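Local coordinates for UPF0678 fatty acid-binding protein-like protein ERS007657_00996 (Mycobacterium tuberculosis, PDB 6R3W) that binds heme b in a ten-stranded beta-barrel and probably isomerises peroxynitrite to nitrate, so detoxifying reactive nitrogen species, at residues G77-V82 and I104-S109. Residues are numbered along the deposited sequence; the frame is centred on the assembly and turned at random.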
ATOM      1  N   GLY A  77     -11.261 -13.122   2.331  1.00  9.44           N
ATOM      2  CA  GLY A  77     -12.117 -11.971   1.965  1.00  9.90           C
ATOM      3  C   GLY A  77     -11.800 -10.721   2.781  1.00  9.38           C
ATOM      4  O   GLY A  77     -12.242  -9.626   2.382  1.00  9.92           O
ATOM      5  N   CYS A  78     -11.100 -10.884   3.888  1.00  8.68           N
ATOM      6  CA  CYS A  78     -10.771  -9.830   4.876  1.00  8.17           C
ATOM      7  C   CYS A  78      -9.264  -9.597   4.863  1.00  7.89           C
ATOM      8  O   CYS A  78      -8.507 -10.595   4.857  1.00  9.16           O
ATOM      9  CB  CYS A  78     -11.242 -10.292   6.251  1.00  9.10           C
ATOM     10  SG  CYS A  78     -10.937  -9.150   7.624  1.00 10.06           S
ATOM     11  N   VAL A  79      -8.835  -8.343   4.931  1.00  7.64           N
ATOM     12  CA  VAL A  79      -7.398  -8.007   5.017  1.00  7.58           C
ATOM     13  C   VAL A  79      -7.159  -7.010   6.148  1.00  7.50           C
ATOM     14  O   VAL A  79      -7.946  -6.077   6.349  1.00  8.41           O
ATOM     15  CB  VAL A  79      -6.823  -7.490   3.682  1.00  9.36           C
ATOM     16  CG1 VAL A  79      -6.419  -8.638   2.777  1.00 10.96           C
ATOM     17  CG2 VAL A  79      -7.770  -6.560   2.948  1.00 11.35           C
ATOM     18  N   GLU A  80      -6.000  -7.160   6.765  1.00  7.94           N
ATOM     19  CA  GLU A  80      -5.370  -6.176   7.671  1.00  7.43           C
ATOM     20  C   GLU A  80      -3.980  -5.876   7.100  1.00  7.45           C
ATOM     21  O   GLU A  80      -3.143  -6.791   7.059  1.00  9.33           O
ATOM     22  CB  GLU A  80      -5.286  -6.697   9.117  1.00  9.11           C
ATOM     23  CG  GLU A  80      -6.633  -6.938   9.775  1.00  7.97           C
ATOM     24  CD  GLU A  80      -6.596  -7.874  10.955  1.00  9.67           C
ATOM     25  OE1 GLU A  80      -5.539  -8.460  11.207  1.00 12.32           O
ATOM     26  OE2 GLU A  80      -7.638  -7.977  11.665  1.00 10.02           O
ATOM     27  N   LEU A  81      -3.737  -4.624   6.708  1.00  7.61           N
ATOM     28  CA  LEU A  81      -2.429  -4.143   6.203  1.00  7.47           C
ATOM     29  C   LEU A  81      -1.750  -3.388   7.336  1.00  7.06           C
ATOM     30  O   LEU A  81      -2.321  -2.429   7.848  1.00  8.49           O
ATOM     31  CB  LEU A  81      -2.640  -3.247   4.982  1.00  8.60           C
ATOM     32  CG  LEU A  81      -1.380  -2.622   4.388  1.00  9.87           C
ATOM     33  CD1 LEU A  81      -0.426  -3.689   3.837  1.00 11.91           C
ATOM     34  CD2 LEU A  81      -1.758  -1.638   3.293  1.00 12.91           C
ATOM     35  N   VAL A  82      -0.596  -3.883   7.749  1.00  6.50           N
ATOM     36  CA  VAL A  82       0.108  -3.436   8.960  1.00  6.84           C
ATOM     37  C   VAL A  82       1.460  -2.873   8.544  1.00  6.72           C
ATOM     38  O   VAL A  82       2.266  -3.645   8.010  1.00  7.56           O
ATOM     39  CB  VAL A  82       0.275  -4.622   9.918  1.00  7.94           C
ATOM     40  CG1 VAL A  82       0.923  -4.201  11.221  1.00  8.62           C
ATOM     41  CG2 VAL A  82      -1.040  -5.335  10.190  1.00  9.84           C
ATOM     42  N   ILE A 104      -8.030  -8.729  -9.150  1.00  9.59           N
ATOM     43  CA  ILE A 104      -8.229  -8.639  -7.686  1.00  9.83           C
ATOM     44  C   ILE A 104      -8.419  -7.172  -7.355  1.00  9.99           C
ATOM     45  O   ILE A 104      -7.562  -6.375  -7.733  1.00 10.62           O
ATOM     46  CB  ILE A 104      -7.035  -9.223  -6.909  1.00 10.58           C
ATOM     47  CG1 ILE A 104      -6.800 -10.689  -7.241  1.00 11.62           C
ATOM     48  CG2 ILE A 104      -7.210  -9.015  -5.413  1.00 13.59           C
ATOM     49  CD1 ILE A 104      -5.427 -11.180  -6.866  1.00 13.40           C
ATOM     50  N   GLU A 105      -9.455  -6.857  -6.596  1.00  9.47           N
ATOM     51  CA  GLU A 105      -9.684  -5.502  -6.078  1.00  9.23           C
ATOM     52  C   GLU A 105      -9.615  -5.565  -4.566  1.00  9.94           C
ATOM     53  O   GLU A 105     -10.402  -6.317  -3.965  1.00 11.35           O
ATOM     54  CB  GLU A 105     -11.008  -4.951  -6.579  1.00 11.10           C
ATOM     55  CG  GLU A 105     -11.005  -4.716  -8.074  1.00 15.30           C
ATOM     56  CD  GLU A 105     -12.357  -4.414  -8.664  1.00 21.30           C
ATOM     57  OE1 GLU A 105     -13.203  -5.331  -8.702  1.00 26.78           O
ATOM     58  OE2 GLU A 105     -12.526  -3.308  -9.165  1.00 30.94           O
ATOM     59  N   LEU A 106      -8.721  -4.770  -3.971  1.00  7.89           N
ATOM     60  CA  LEU A 106      -8.618  -4.638  -2.509  1.00  7.73           C
ATOM     61  C   LEU A 106      -9.004  -3.218  -2.116  1.00  7.33           C
ATOM     62  O   LEU A 106      -8.534  -2.254  -2.755  1.00  8.82           O
ATOM     63  CB  LEU A 106      -7.203  -4.942  -2.032  1.00 10.14           C
ATOM     64  CG  LEU A 106      -6.643  -6.304  -2.373  1.00 10.11           C
ATOM     65  CD1 LEU A 106      -5.657  -6.200  -3.515  1.00 14.15           C
ATOM     66  CD2 LEU A 106      -5.983  -6.914  -1.157  1.00 13.54           C
ATOM     67  N   GLU A 107      -9.833  -3.098  -1.094  1.00  7.52           N
ATOM     68  CA  GLU A 107     -10.239  -1.800  -0.544  1.00  8.09           C
ATOM     69  C   GLU A 107      -9.940  -1.808   0.949  1.00  7.66           C
ATOM     70  O   GLU A 107     -10.469  -2.673   1.645  1.00  9.43           O
ATOM     71  CB  GLU A 107     -11.731  -1.556  -0.808  1.00  9.93           C
ATOM     72  CG  GLU A 107     -12.074  -1.390  -2.280  1.00 13.08           C
ATOM     73  CD  GLU A 107     -11.447  -0.175  -2.947  1.00 14.51           C
ATOM     74  OE1 GLU A 107     -11.162   0.785  -2.238  1.00 16.75           O
ATOM     75  OE2 GLU A 107     -11.391  -0.145  -4.200  1.00 21.09           O
ATOM     76  N   LEU A 108      -9.113  -0.882   1.405  1.00  7.92           N
ATOM     77  CA  LEU A 108      -8.690  -0.843   2.820  1.00  7.67           C
ATOM     78  C   LEU A 108      -8.760   0.584   3.338  1.00  7.23           C
ATOM     79  O   LEU A 108      -8.648   1.520   2.546  1.00  7.64           O
ATOM     80  CB  LEU A 108      -7.265  -1.355   2.977  1.00  9.43           C
ATOM     81  CG  LEU A 108      -6.961  -2.726   2.411  1.00 10.97           C
ATOM     82  CD1 LEU A 108      -6.369  -2.602   1.036  1.00 17.35           C
ATOM     83  CD2 LEU A 108      -6.044  -3.475   3.359  1.00 15.81           C
ATOM     84  N   SER A 109      -8.853   0.725   4.643  1.00  6.61           N
ATOM     85  CA  SER A 109      -8.827   2.052   5.267  1.00  6.47           C
ATOM     86  C   SER A 109      -8.442   1.937   6.740  1.00  5.99           C
ATOM     87  O   SER A 109      -8.906   0.997   7.419  1.00  6.56           O
ATOM     88  CB  SER A 109     -10.181   2.722   5.138  1.00  7.20           C
ATOM     89  OG  SER A 109     -10.205   3.986   5.781  1.00  7.82           O
TER
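Val79 and Leu81 meet Leu106 and Leu108 in a purely apolar contact on the inner side of the beta-barrel, between strands 78-85 and 103-118, which are not neighbours in the sheet. Strand 89-100 lies between them and runs antiparallel to both; accordingly the axes of the two segments come no closer than 8.0 Å and no hydrogen bond crosses. Their N-to-C directions diverge by 54°, a measure of how strongly the barrel wall coils across this three-strand span. The nearest backbone positions are Val79 and Leu108, and the side chains of this pair cross at about a right angle. CD2 of Leu108 makes the two shorter approaches: it lies 3.6 Å from Val79 CG2 and 3.8 Å from Leu81 CB, and so settles against two successive inward-pointing residues of strand 78-85. Leu108 CG stands anti to its own carbonyl carbon (chi1 -54°), which carries the branch across to strand 78-85. A looser touch, 4.3 Å between Val79 CG1 and Leu106 CD2, extends the contact along the wall. Only 178 Å² is buried between the segments, yet all four residues are buried, because other strands complete their surroundings: Tyr97 of the intervening strand touches both Val79 and Leu106, while Leu71 packs on Val79 and Leu81. Glu80 and Glu107 point away from the contact, and Glu80 forms a salt bridge with Arg72. The contact belongs to the barrel's packed interior, not the heme site, the Leu81 side chain being about 9 Å from the heme. Next-but-one strands meeting through inward apolar side chains on the concave face fit a closed, strongly coiled antiparallel barrel, here the calycin-clan nitrobindin barrel.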